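Local coordinates for protein PHB depolymerase (Penicillium funiculosum, PDB 2D81) that probably hydrolyses the ester bonds of polyhydroxybutyrate, a microbial storage polyester, using an active site built on an alpha/beta-hydrolase fold, at residues A[289-294]-A[300-305]; A[75-80]-A[295-300]; A[183-188]-A[250-255]; A[161-166]-A[177-182]; A[102-107]-A[133-138]. All blocks are in the same frame, centred on the assembly; numbering follows the deposited sequence.

Interaction 1. Residues A[289-294]-A[300-305]; sequences GWYGSN and GVQMAA. With RB3 ((1R)-3-{[(1R)-3-methoxy-1-methyl-3-oxopropyl]oxy}-1-methyl-3-oxopropyl (3R)-3-hydroxybutanoate), chain C.
Y291 and V301 supply the apolar part of this contact: CB of Y291 rests 3.6 Å from the CG2 methyl of V301, on the first turn of helix 301-314. With CG set opposite its carbonyl carbon (chi1 -55°), the Y291 ring runs out beside Q302, where CE1 comes within 3.5 Å of NE2, ring and amide planes being 30° apart. That amide is fixed elsewhere, OE1 by D286 N and NE2 by N200 O, while Y291 OH bonds to D266 and N280. The polar link between the segments is one water. It donates to Y291 O and to N294 OD1 (2.7 Å) and accepts from V301 N (3.2 Å), serving an N-H at the start of the helix. Ligand packing falls to W290, whose CH2 lies 3.8 Å from the C4B methyl of RB3, with C1C in plane at the edge of the indole. Cutting W290 back to an alanine would probably leave that methyl without its packing partner and S279 O without its weak bond from NE1. D286, which accepts from the backbone N-H groups of G289, W290 and Y291, pins the type I turn G289-G292, which presents W290 to the pocket of the hydroxybutyrate trimer.

Interaction 2. Residues A[75-80]-A[295-300]; sequences KSWSGN and ADQIGG
W77 and Q297 make a surface contact of an amide over an aromatic face, joining the C-terminal end of helix 68-77 to the loop before helix 301-314 at the periphery of the alpha/beta-hydrolase fold. Each of these residues also opens a type II beta turn, W77-N80 and Q297-G300, closed by N80 N to W77 O and by G300 N to Q297 O, both 2.9 Å. G79 and G299 take the third place of their turns, with the positive phi usual for glycine there. The weight of the contact lies on the indole. Q297 NE2 sits 3.1 Å above the ring plane, over the six-membered ring of the indole, with CE2 as its closest atom at 3.3 Å. The amide plane is turned 63° from the ring, so the group stands up on the face and does not stack flat against it. An extended chain beyond CG (chi2 169°) carries the amide there and brings CG of Q297 within 4.0 Å of CZ3. Replacing W77 with an alanine would probably strip the Q297 amide of its aromatic platform and free it to turn. D296 approaches the same ring only obliquely, its OD1 being engaged in a salt bridge with R52. R52 and Y48 also touch the indole, which ties it to a further loop. Backbone hydrogen bonding of I298 with Q81 continues the join beyond N80. At the rim, the CD1 methyl of I298 lies 3.6 Å from the carbonyl oxygen of N80.

Interaction 3. Residues A[183-188]-A[250-255]; sequences TLSGSV and WADTNN
D252 OD2 is gripped by S185 OG at 2.7 Å and by the hydroxyl of Y209. The other oxygen, OD1, takes the backbone N-H of S185 (2.9 Å, with 159° at the hydrogen) and the ND2 group of N180. The carboxylate thus holds S185 by two prongs, one on the main chain and one on the side chain, each reaching its oxygen from the syn side and somewhat out of plane. S185 OG can meet OD2 because its chi1 of 74° tucks it between the backbone N and the carbonyl carbon. Four donors around a buried carboxylate would be expected to favour its ionised form. Q212 N also bonds to S185 OG, and a water donates to that oxygen at 2.9 Å while making a weak bond to D252 O. Apolar padding is slight: L184 CD2 stands 4.0 Å from D252 CB. D252 is itself the second residue of the type I turn A251-N254, which is braced by a nearly straight bond (174°) from N254 ND2 to W250 O at 2.8 Å. The arrangement is a carboxylate-centred network on the surface of the alpha/beta-hydrolase fold, tying the lead-in to the outermost sheet strand 187-192 to the segment 250-255.

Interaction 4. Residues A[161-166]-A[177-182]; sequences NYDGAG and NARNTG
D163, the N-cap of helix 164-173, pairs with R179 in a salt bridge to the loop that follows the same helix. The close part is small: OD1 of D163 lies 3.1 Å from NH1 of R179, well out of the guanidinium plane, so the attraction is between charges and no N-H is aimed at the oxygen. The two flat groups are inclined by 31° as the side chains slide past each other in opposite directions. OD1 finds its directed bond in W250 NE1, while R179 NH2 makes a salt bridge to D140, so each member has a firmer partner outside the pair. OD2 does the capping, accepting from G166 N at 3.0 Å from above the carboxylate plane; a side chain on G166 would collide with OD1. The helix N-terminus and the arginine together would be expected to stabilise a charged carboxylate. R179 is stretched straight from CG to NE (chi2 178°), which carries its charge across to the cap. On the looser side the two groups are bridged through a water: in plane at the guanidinium edge, it accepts from R179 NH1 at 3.1 Å and lies 2.9 Å from OD2 of D163.

Interaction 5. Residues A[102-107]-A[133-138]; sequences TTVGPN and AVHTFP. With RB3 ((1R)-3-{[(1R)-3-methoxy-1-methyl-3-oxopropyl]oxy}-1-methyl-3-oxopropyl (3R)-3-hydroxybutanoate), chain C.
H135 packs against T103 and V104, both of which approach from the same side of its ring, in what appears to be the His-Asp part of an alpha/beta-hydrolase catalytic triad. T103 takes one face of the imidazole: its CG2 methyl makes a CH-pi contact 4.0 Å from the ring centroid and 14° off the normal, and CB sits 3.6 Å from CG of H135. V104 comes in obliquely, with CG2 3.4 Å from CE1. The bound RB3 belongs to this first shell, its C2A lying 3.8 Å from NE2 of H135. Having CG opposite its backbone N (chi1 -163°), H135 swings its ring across towards T103 and the ligand. A19, which touches the H135 side chain, is probably the alanine engineered in place of the nucleophilic serine, consistent with the ester being found intact. One residue outside both segments, D101, positions the whole group. Its OD1 bonds to ND1 of H135, fixing the rotation of the ring, and its OD2 accepts from the backbone N-H groups of T103 and V104, fixing the loop against that ring. Further out, S152 OG bonds to the carbonyl oxygen of H135. On the ligand side, the T103 CG2 methyl also reaches O1M of RB3, at 3.1 Å.

Interactions 1 and 5 both touch RB3, although their centres are 25 Å apart and their nearest atoms about 12 Å; the trimer spans the gap from W290 to H135. Interaction 2 backs interaction 1: they share G300, and CE of M303 packs 3.1 Å from the carbonyl oxygen of Q297, while the D296 side chain stays about 13 Å from the ligand. On the other side of the chain's centre, interactions 3 and 4 form a second cluster with centres 12 Å apart, joined by a probable hydrogen bond from N177 N to N254 OD1 (2.6 Å). Interaction 4 also meets interaction 5, where G164 N approaches P138 O at 3.0 Å, linking this cluster to the segment that carries H135.

Interaction 1. Residues A[289-294]-A[300-305]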
# COMPACT_ATOMS: atom_id res chain seq x y z
N GLY A 289 3.06 -10.52 -11.76
CA GLY A 289 2.29 -11.62 -12.31
C GLY A 289 2.64 -13.00 -11.78
O GLY A 289 2.36 -14.01 -12.43
N TRP A 290 3.25 -13.06 -10.59
CA TRP A 290 3.54 -14.34 -9.96
C TRP A 290 2.30 -15.23 -9.88
O TRP A 290 2.35 -16.42 -10.21
CB TRP A 290 4.07 -14.15 -8.53
CG TRP A 290 5.49 -13.73 -8.43
CD1 TRP A 290 6.58 -14.38 -8.93
CD2 TRP A 290 5.99 -12.59 -7.73
NE1 TRP A 290 7.74 -13.72 -8.58
CE2 TRP A 290 7.40 -12.61 -7.84
CE3 TRP A 290 5.39 -11.54 -7.02
CZ2 TRP A 290 8.22 -11.63 -7.27
CZ3 TRP A 290 6.20 -10.57 -6.45
CH2 TRP A 290 7.60 -10.62 -6.58
N TYR A 291 1.19 -14.65 -9.45
CA TYR A 291 0.03 -15.45 -9.07
C TYR A 291 -1.15 -15.28 -10.01
O TYR A 291 -2.30 -15.49 -9.63
CB TYR A 291 -0.37 -15.10 -7.63
CG TYR A 291 0.79 -15.26 -6.67
CD1 TYR A 291 1.39 -14.15 -6.08
CD2 TYR A 291 1.34 -16.52 -6.42
CE1 TYR A 291 2.52 -14.29 -5.27
CE2 TYR A 291 2.46 -16.67 -5.62
CZ TYR A 291 3.04 -15.55 -5.04
OH TYR A 291 4.16 -15.71 -4.25
N GLY A 292 -0.86 -14.90 -11.25
CA GLY A 292 -1.90 -14.83 -12.26
C GLY A 292 -1.72 -13.66 -13.21
O GLY A 292 -1.07 -12.67 -12.87
N SER A 293 -2.30 -13.78 -14.39
CA SER A 293 -2.20 -12.74 -15.41
C SER A 293 -2.99 -11.49 -15.04
O SER A 293 -2.75 -10.42 -15.59
CB SER A 293 -2.68 -13.28 -16.76
OG SER A 293 -3.99 -13.81 -16.65
N ASN A 294 -3.94 -11.63 -14.12
CA ASN A 294 -4.78 -10.51 -13.71
C ASN A 294 -4.37 -9.91 -12.36
O ASN A 294 -5.21 -9.33 -11.66
CB ASN A 294 -6.24 -10.95 -13.62
CG ASN A 294 -6.41 -12.26 -12.89
OD1 ASN A 294 -5.77 -12.50 -11.87
ND2 ASN A 294 -7.29 -13.12 -13.41
N GLY A 300 -7.62 -10.22 -9.36
CA GLY A 300 -6.27 -10.59 -8.99
C GLY A 300 -6.31 -11.20 -7.60
O GLY A 300 -6.92 -10.63 -6.70
N VAL A 301 -5.69 -12.36 -7.42
CA VAL A 301 -5.95 -13.15 -6.21
C VAL A 301 -5.59 -12.40 -4.94
O VAL A 301 -6.32 -12.45 -3.96
CB VAL A 301 -5.23 -14.52 -6.24
CG1 VAL A 301 -5.81 -15.39 -7.35
CG2 VAL A 301 -3.73 -14.33 -6.44
N GLN A 302 -4.46 -11.70 -4.94
CA GLN A 302 -4.07 -10.95 -3.74
C GLN A 302 -4.94 -9.71 -3.53
O GLN A 302 -5.37 -9.44 -2.41
CB GLN A 302 -2.59 -10.56 -3.79
CG GLN A 302 -1.64 -11.74 -3.96
CD GLN A 302 -0.21 -11.38 -3.64
OE1 GLN A 302 0.23 -10.25 -3.88
NE2 GLN A 302 0.54 -12.35 -3.12
N MET A 303 -5.21 -8.96 -4.59
CA MET A 303 -6.08 -7.80 -4.46
C MET A 303 -7.48 -8.21 -3.99
O MET A 303 -8.08 -7.53 -3.17
CB MET A 303 -6.19 -7.02 -5.77
CG MET A 303 -4.92 -6.27 -6.16
SD MET A 303 -5.25 -4.83 -7.20
CE MET A 303 -5.94 -5.61 -8.66
N ALA A 304 -7.97 -9.32 -4.52
CA ALA A 304 -9.30 -9.81 -4.14
C ALA A 304 -9.35 -10.17 -2.65
O ALA A 304 -10.36 -9.95 -1.98
CB ALA A 304 -9.67 -11.02 -4.98
N ALA A 305 -8.25 -10.72 -2.14
CA ALA A 305 -8.16 -11.08 -0.73
C ALA A 305 -8.18 -9.83 0.14
O ALA A 305 -8.92 -9.76 1.13
CB ALA A 305 -6.88 -11.87 -0.47
O1M RB3 C . 13.98 -4.08 -3.90
C1A RB3 C . 12.77 -4.21 -3.61
O1A RB3 C . 12.29 -5.03 -2.80
C2A RB3 C . 11.80 -3.27 -4.32
C3A RB3 C . 10.72 -4.05 -5.08
C4A RB3 C . 9.79 -3.05 -5.78
O3A RB3 C . 11.35 -4.89 -6.06
C1B RB3 C . 10.73 -6.09 -6.19
O1B RB3 C . 9.55 -6.23 -5.87
C2B RB3 C . 11.54 -7.27 -6.74
C3B RB3 C . 10.67 -8.45 -7.20
C4B RB3 C . 9.76 -8.05 -8.36
O3B RB3 C . 11.52 -9.52 -7.63
C1C RB3 C . 11.92 -10.31 -6.60
O1C RB3 C . 12.14 -9.82 -5.49
C2C RB3 C . 12.12 -11.81 -6.84
C3C RB3 C . 13.57 -12.22 -6.56
C4C RB3 C . 13.76 -13.72 -6.84
O3C RB3 C . 14.46 -11.45 -7.37
O HOH W 1 -3.85 -12.93 -10.01

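Interaction 2. Residues A[75-80]-A[295-300]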
# COMPACT_ATOMS: atom_id res chain seq x y z
N LYS A 75 -7.07 3.04 -19.85
CA LYS A 75 -8.18 3.54 -20.64
C LYS A 75 -9.03 2.40 -21.19
O LYS A 75 -10.26 2.45 -21.14
CB LYS A 75 -7.66 4.40 -21.80
CG LYS A 75 -7.00 5.69 -21.35
CD LYS A 75 -6.50 6.50 -22.53
CE LYS A 75 -5.79 7.76 -22.07
NZ LYS A 75 -5.21 8.52 -23.21
N SER A 76 -8.37 1.37 -21.69
CA SER A 76 -9.07 0.27 -22.34
C SER A 76 -9.87 -0.58 -21.36
O SER A 76 -10.98 -1.02 -21.68
CB SER A 76 -8.07 -0.62 -23.08
OG SER A 76 -7.38 0.12 -24.07
N TRP A 77 -9.32 -0.79 -20.16
CA TRP A 77 -9.96 -1.67 -19.18
C TRP A 77 -11.00 -0.96 -18.33
O TRP A 77 -11.73 -1.60 -17.57
CB TRP A 77 -8.91 -2.29 -18.26
CG TRP A 77 -7.85 -3.09 -18.97
CD1 TRP A 77 -7.96 -3.68 -20.20
CD2 TRP A 77 -6.54 -3.42 -18.48
NE1 TRP A 77 -6.79 -4.35 -20.51
CE2 TRP A 77 -5.91 -4.20 -19.47
CE3 TRP A 77 -5.85 -3.12 -17.30
CZ2 TRP A 77 -4.61 -4.70 -19.32
CZ3 TRP A 77 -4.55 -3.62 -17.15
CH2 TRP A 77 -3.95 -4.40 -18.15
N SER A 78 -11.08 0.36 -18.44
CA SER A 78 -11.96 1.15 -17.58
C SER A 78 -13.40 0.66 -17.63
O SER A 78 -14.02 0.62 -18.70
CB SER A 78 -11.91 2.63 -17.98
OG SER A 78 -12.76 3.40 -17.16
N GLY A 79 -13.93 0.28 -16.47
CA GLY A 79 -15.32 -0.14 -16.40
C GLY A 79 -15.51 -1.64 -16.58
O GLY A 79 -16.62 -2.15 -16.42
N ASN A 80 -14.43 -2.34 -16.91
CA ASN A 80 -14.47 -3.79 -17.06
C ASN A 80 -13.45 -4.48 -16.16
O ASN A 80 -13.79 -4.91 -15.06
CB ASN A 80 -14.26 -4.18 -18.52
CG ASN A 80 -15.47 -3.90 -19.38
OD1 ASN A 80 -16.56 -4.43 -19.12
ND2 ASN A 80 -15.31 -3.07 -20.40
N ALA A 295 -3.09 -10.02 -12.02
CA ALA A 295 -2.60 -9.55 -10.73
C ALA A 295 -3.00 -8.11 -10.39
O ALA A 295 -3.24 -7.79 -9.23
CB ALA A 295 -1.07 -9.67 -10.68
N ASP A 296 -3.07 -7.25 -11.41
CA ASP A 296 -3.40 -5.85 -11.17
C ASP A 296 -4.79 -5.46 -11.67
O ASP A 296 -5.10 -4.27 -11.84
CB ASP A 296 -2.33 -4.93 -11.78
CG ASP A 296 -2.28 -4.99 -13.30
OD1 ASP A 296 -2.86 -5.91 -13.91
OD2 ASP A 296 -1.62 -4.10 -13.89
N GLN A 297 -5.64 -6.46 -11.89
CA GLN A 297 -7.01 -6.22 -12.33
C GLN A 297 -8.00 -6.78 -11.31
O GLN A 297 -7.61 -7.52 -10.41
CB GLN A 297 -7.24 -6.88 -13.70
CG GLN A 297 -6.27 -6.40 -14.78
CD GLN A 297 -6.34 -7.24 -16.04
OE1 GLN A 297 -6.26 -8.46 -15.98
NE2 GLN A 297 -6.47 -6.58 -17.19
N ILE A 298 -9.26 -6.42 -11.45
CA ILE A 298 -10.30 -6.99 -10.60
C ILE A 298 -10.18 -8.52 -10.66
O ILE A 298 -10.06 -9.09 -11.74
CB ILE A 298 -11.71 -6.54 -11.07
CG1 ILE A 298 -11.84 -5.02 -10.89
CG2 ILE A 298 -12.79 -7.27 -10.27
CD1 ILE A 298 -13.05 -4.40 -11.62
N GLY A 299 -10.18 -9.16 -9.50
CA GLY A 299 -10.03 -10.61 -9.46
C GLY A 299 -8.61 -11.11 -9.25
O GLY A 299 -8.40 -12.29 -8.99
N GLY A 300 -7.62 -10.22 -9.36
CA GLY A 300 -6.27 -10.59 -8.99
C GLY A 300 -6.31 -11.20 -7.60
O GLY A 300 -6.92 -10.63 -6.70

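Interaction 3. Residues A[183-188]-A[250-255]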
# COMPACT_ATOMS: atom_id res chain seq x y z
N THR A 183 1.56 6.21 24.77
CA THR A 183 0.93 4.89 24.80
C THR A 183 -0.34 4.88 23.96
O THR A 183 -1.24 5.70 24.15
CB THR A 183 0.58 4.47 26.24
OG1 THR A 183 1.78 4.40 27.02
CG2 THR A 183 -0.09 3.11 26.24
N LEU A 184 -0.42 3.94 23.02
CA LEU A 184 -1.58 3.84 22.15
C LEU A 184 -2.79 3.33 22.93
O LEU A 184 -2.65 2.51 23.84
CB LEU A 184 -1.28 2.89 20.98
CG LEU A 184 -0.15 3.32 20.05
CD1 LEU A 184 0.08 2.26 18.99
CD2 LEU A 184 -0.50 4.65 19.40
N SER A 185 -3.97 3.82 22.57
CA SER A 185 -5.19 3.48 23.30
C SER A 185 -5.71 2.10 22.94
O SER A 185 -6.47 1.49 23.71
CB SER A 185 -6.29 4.51 23.01
OG SER A 185 -6.82 4.33 21.70
N GLY A 186 -5.32 1.60 21.77
CA GLY A 186 -5.94 0.41 21.23
C GLY A 186 -5.04 -0.81 21.18
O GLY A 186 -4.03 -0.89 21.88
N SER A 187 -5.43 -1.77 20.35
CA SER A 187 -4.73 -3.05 20.27
C SER A 187 -4.45 -3.42 18.82
O SER A 187 -5.17 -3.00 17.91
CB SER A 187 -5.58 -4.14 20.92
OG SER A 187 -5.88 -3.82 22.27
N VAL A 188 -3.40 -4.21 18.62
CA VAL A 188 -3.18 -4.87 17.34
C VAL A 188 -3.83 -6.25 17.39
O VAL A 188 -3.46 -7.09 18.21
CB VAL A 188 -1.68 -5.03 17.04
CG1 VAL A 188 -1.49 -5.83 15.76
CG2 VAL A 188 -1.02 -3.66 16.92
N TRP A 250 -1.17 8.11 14.28
CA TRP A 250 -2.19 8.98 13.71
C TRP A 250 -3.59 8.37 13.80
O TRP A 250 -4.56 9.07 14.10
CB TRP A 250 -1.85 9.31 12.25
CG TRP A 250 -0.69 10.24 12.12
CD1 TRP A 250 0.63 9.91 11.95
CD2 TRP A 250 -0.73 11.67 12.23
NE1 TRP A 250 1.41 11.04 11.94
CE2 TRP A 250 0.60 12.14 12.12
CE3 TRP A 250 -1.76 12.60 12.42
CZ2 TRP A 250 0.93 13.49 12.18
CZ3 TRP A 250 -1.43 13.95 12.49
CH2 TRP A 250 -0.10 14.38 12.37
N ALA A 251 -3.69 7.07 13.53
CA ALA A 251 -4.97 6.38 13.60
C ALA A 251 -5.58 6.54 14.99
O ALA A 251 -6.79 6.70 15.14
CB ALA A 251 -4.78 4.91 13.28
N ASP A 252 -4.72 6.49 16.01
CA ASP A 252 -5.19 6.36 17.39
C ASP A 252 -6.05 7.54 17.84
O ASP A 252 -6.92 7.39 18.69
CB ASP A 252 -4.01 6.22 18.35
CG ASP A 252 -4.42 5.60 19.67
OD1 ASP A 252 -4.01 6.11 20.74
OD2 ASP A 252 -5.14 4.59 19.65
N THR A 253 -5.80 8.71 17.26
CA THR A 253 -6.50 9.91 17.66
C THR A 253 -7.51 10.38 16.61
O THR A 253 -8.06 11.48 16.72
CB THR A 253 -5.51 11.06 17.94
OG1 THR A 253 -4.71 11.30 16.78
CG2 THR A 253 -4.61 10.71 19.12
N ASN A 254 -7.76 9.54 15.61
CA ASN A 254 -8.60 9.94 14.48
C ASN A 254 -9.61 8.88 14.06
O ASN A 254 -10.00 8.82 12.89
CB ASN A 254 -7.71 10.32 13.30
CG ASN A 254 -7.02 11.66 13.49
OD1 ASN A 254 -7.65 12.71 13.38
ND2 ASN A 254 -5.73 11.63 13.80
N ASN A 255 -10.04 8.07 15.01
CA ASN A 255 -11.09 7.08 14.76
C ASN A 255 -10.81 6.30 13.49
O ASN A 255 -11.68 6.14 12.64
CB ASN A 255 -12.45 7.77 14.64
CG ASN A 255 -12.83 8.53 15.89
OD1 ASN A 255 -12.77 8.00 17.00
ND2 ASN A 255 -13.25 9.78 15.72
O HOH W 2 -9.08 5.85 20.82

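Interaction 4. Residues A[161-166]-A[177-182]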
# COMPACT_ATOMS: atom_id res chain seq x y z
N ASN A 161 13.76 11.79 9.28
CA ASN A 161 13.36 13.13 9.70
C ASN A 161 12.18 13.59 8.85
O ASN A 161 12.05 14.76 8.50
CB ASN A 161 14.53 14.11 9.55
CG ASN A 161 14.23 15.48 10.13
OD1 ASN A 161 13.73 15.59 11.25
ND2 ASN A 161 14.54 16.52 9.38
N TYR A 162 11.31 12.63 8.52
CA TYR A 162 10.09 12.92 7.77
C TYR A 162 9.02 11.91 8.14
O TYR A 162 9.20 10.70 7.96
CB TYR A 162 10.37 12.86 6.27
CG TYR A 162 9.15 13.09 5.41
CD1 TYR A 162 8.59 12.05 4.67
CD2 TYR A 162 8.55 14.35 5.33
CE1 TYR A 162 7.46 12.27 3.85
CE2 TYR A 162 7.43 14.58 4.53
CZ TYR A 162 6.89 13.53 3.79
OH TYR A 162 5.79 13.77 2.99
N ASP A 163 7.91 12.41 8.65
CA ASP A 163 6.79 11.57 9.06
C ASP A 163 5.96 11.20 7.83
O ASP A 163 4.99 11.86 7.50
CB ASP A 163 5.92 12.34 10.06
CG ASP A 163 4.76 11.51 10.60
OD1 ASP A 163 3.94 12.07 11.36
OD2 ASP A 163 4.68 10.30 10.28
N GLY A 164 6.37 10.12 7.16
CA GLY A 164 5.71 9.71 5.93
C GLY A 164 4.28 9.24 6.15
O GLY A 164 3.39 9.60 5.38
N ALA A 165 4.07 8.44 7.18
CA ALA A 165 2.73 7.92 7.47
C ALA A 165 1.78 9.08 7.70
O ALA A 165 0.67 9.11 7.17
CB ALA A 165 2.77 7.01 8.70
N GLY A 166 2.22 10.05 8.51
CA GLY A 166 1.40 11.21 8.79
C GLY A 166 1.11 12.04 7.56
O GLY A 166 -0.00 12.50 7.35
N ASN A 177 -6.51 15.07 13.67
CA ASN A 177 -6.07 15.46 15.00
C ASN A 177 -4.62 15.03 15.20
O ASN A 177 -4.17 14.06 14.59
CB ASN A 177 -6.95 14.81 16.07
CG ASN A 177 -8.42 15.15 15.90
OD1 ASN A 177 -8.78 16.31 15.68
ND2 ASN A 177 -9.28 14.15 16.02
N ALA A 178 -3.91 15.76 16.06
CA ALA A 178 -2.51 15.47 16.33
C ALA A 178 -2.31 14.01 16.68
O ALA A 178 -3.13 13.41 17.38
CB ALA A 178 -2.01 16.36 17.46
N ARG A 179 -1.21 13.43 16.20
CA ARG A 179 -0.92 12.03 16.46
C ARG A 179 -0.63 11.80 17.93
O ARG A 179 -0.23 12.73 18.65
CB ARG A 179 0.30 11.58 15.64
CG ARG A 179 1.58 12.28 16.04
CD ARG A 179 2.76 11.77 15.23
NE ARG A 179 3.98 12.50 15.54
CZ ARG A 179 5.16 12.26 14.98
NH1 ARG A 179 5.29 11.29 14.08
NH2 ARG A 179 6.22 12.98 15.33
N ASN A 180 -0.84 10.57 18.38
CA ASN A 180 -0.51 10.16 19.74
C ASN A 180 0.95 9.72 19.80
O ASN A 180 1.33 8.74 19.18
CB ASN A 180 -1.41 9.00 20.17
CG ASN A 180 -1.10 8.51 21.56
OD1 ASN A 180 -0.23 9.05 22.25
ND2 ASN A 180 -1.83 7.49 22.00
N THR A 181 1.76 10.46 20.55
CA THR A 181 3.19 10.17 20.64
C THR A 181 3.53 9.33 21.86
O THR A 181 4.70 9.08 22.14
CB THR A 181 4.02 11.48 20.69
OG1 THR A 181 3.61 12.26 21.82
CG2 THR A 181 3.82 12.29 19.42
N GLY A 182 2.50 8.88 22.57
CA GLY A 182 2.72 8.08 23.76
C GLY A 182 2.07 6.71 23.65
O GLY A 182 2.02 6.12 22.57
O HOH W 3 3.87 8.93 12.68

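Interaction 5. Residues A[102-107]-A[133-138]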
# COMPACT_ATOMS: atom_id res chain seq x y z
N THR A 102 17.93 4.23 -5.32
CA THR A 102 18.35 3.65 -6.59
C THR A 102 17.87 2.21 -6.72
O THR A 102 18.35 1.45 -7.56
CB THR A 102 19.89 3.68 -6.74
OG1 THR A 102 20.50 3.02 -5.62
CG2 THR A 102 20.39 5.11 -6.82
N THR A 103 16.90 1.85 -5.89
CA THR A 103 16.28 0.54 -5.94
C THR A 103 15.00 0.60 -6.77
O THR A 103 14.77 -0.23 -7.65
CB THR A 103 15.94 0.03 -4.53
OG1 THR A 103 17.14 -0.08 -3.76
CG2 THR A 103 15.25 -1.32 -4.60
N VAL A 104 14.15 1.59 -6.48
CA VAL A 104 13.06 1.94 -7.38
C VAL A 104 13.36 3.31 -7.99
O VAL A 104 13.85 3.38 -9.11
CB VAL A 104 11.70 1.97 -6.63
CG1 VAL A 104 10.58 2.35 -7.59
CG2 VAL A 104 11.42 0.60 -6.03
N GLY A 105 13.11 4.38 -7.25
CA GLY A 105 13.76 5.64 -7.58
C GLY A 105 12.88 6.76 -8.11
O GLY A 105 11.77 6.51 -8.59
N PRO A 106 13.37 8.01 -8.05
CA PRO A 106 12.64 9.20 -8.52
C PRO A 106 12.14 9.05 -9.96
O PRO A 106 11.04 9.47 -10.28
CB PRO A 106 13.67 10.32 -8.38
CG PRO A 106 14.50 9.87 -7.23
CD PRO A 106 14.68 8.40 -7.50
N ASN A 107 12.96 8.46 -10.82
CA ASN A 107 12.60 8.35 -12.23
C ASN A 107 11.42 7.40 -12.44
O ASN A 107 10.61 7.60 -13.33
CB ASN A 107 13.81 7.89 -13.05
CG ASN A 107 14.93 8.93 -13.10
OD1 ASN A 107 16.10 8.59 -13.26
ND2 ASN A 107 14.56 10.20 -12.98
N ALA A 133 17.16 10.57 1.15
CA ALA A 133 16.57 9.31 1.59
C ALA A 133 16.75 8.22 0.53
O ALA A 133 16.61 8.48 -0.66
CB ALA A 133 15.08 9.51 1.88
N VAL A 134 17.07 7.01 0.98
CA VAL A 134 17.19 5.88 0.07
C VAL A 134 15.90 5.07 0.05
O VAL A 134 14.85 5.55 0.49
CB VAL A 134 18.36 4.96 0.48
CG1 VAL A 134 19.67 5.74 0.48
CG2 VAL A 134 18.10 4.35 1.85
N HIS A 135 15.98 3.85 -0.46
CA HIS A 135 14.83 2.96 -0.47
C HIS A 135 14.54 2.43 0.94
O HIS A 135 15.17 1.48 1.40
CB HIS A 135 15.07 1.79 -1.41
CG HIS A 135 13.82 1.05 -1.78
ND1 HIS A 135 12.85 1.60 -2.60
CD2 HIS A 135 13.36 -0.16 -1.41
CE1 HIS A 135 11.85 0.75 -2.71
NE2 HIS A 135 12.13 -0.33 -2.00
N THR A 136 13.59 3.07 1.62
CA THR A 136 13.26 2.72 2.99
C THR A 136 11.96 3.46 3.32
O THR A 136 11.61 4.43 2.65
CB THR A 136 14.38 3.19 3.95
OG1 THR A 136 14.18 2.61 5.25
CG2 THR A 136 14.38 4.70 4.08
N PHE A 137 11.23 3.00 4.34
CA PHE A 137 10.03 3.71 4.75
C PHE A 137 10.43 4.91 5.61
O PHE A 137 11.11 4.76 6.62
CB PHE A 137 9.10 2.81 5.57
CG PHE A 137 7.71 3.36 5.69
CD1 PHE A 137 6.70 2.95 4.82
CD2 PHE A 137 7.42 4.35 6.62
CE1 PHE A 137 5.43 3.51 4.88
CE2 PHE A 137 6.15 4.92 6.69
CZ PHE A 137 5.15 4.50 5.81
N PRO A 138 10.01 6.12 5.21
CA PRO A 138 10.34 7.34 5.96
C PRO A 138 9.49 7.62 7.20
O PRO A 138 8.27 7.79 7.10
CB PRO A 138 10.18 8.43 4.91
CG PRO A 138 8.99 7.94 4.13
CD PRO A 138 9.28 6.45 3.97
O1M RB3 C . 13.98 -4.08 -3.90
C1A RB3 C . 12.77 -4.21 -3.61
O1A RB3 C . 12.29 -5.03 -2.80
C2A RB3 C . 11.80 -3.27 -4.32
C3A RB3 C . 10.72 -4.05 -5.08
C4A RB3 C . 9.79 -3.05 -5.78
O3A RB3 C . 11.35 -4.89 -6.06
C1B RB3 C . 10.73 -6.09 -6.19
O1B RB3 C . 9.55 -6.23 -5.87
C2B RB3 C . 11.54 -7.27 -6.74
C3B RB3 C . 10.67 -8.45 -7.20
C4B RB3 C . 9.76 -8.05 -8.36
O3B RB3 C . 11.52 -9.52 -7.63
C1C RB3 C . 11.92 -10.31 -6.60
O1C RB3 C . 12.14 -9.82 -5.49
C2C RB3 C . 12.12 -11.81 -6.84
C3C RB3 C . 13.57 -12.22 -6.56
C4C RB3 C . 13.76 -13.72 -6.84
O3C RB3 C . 14.46 -11.45 -7.37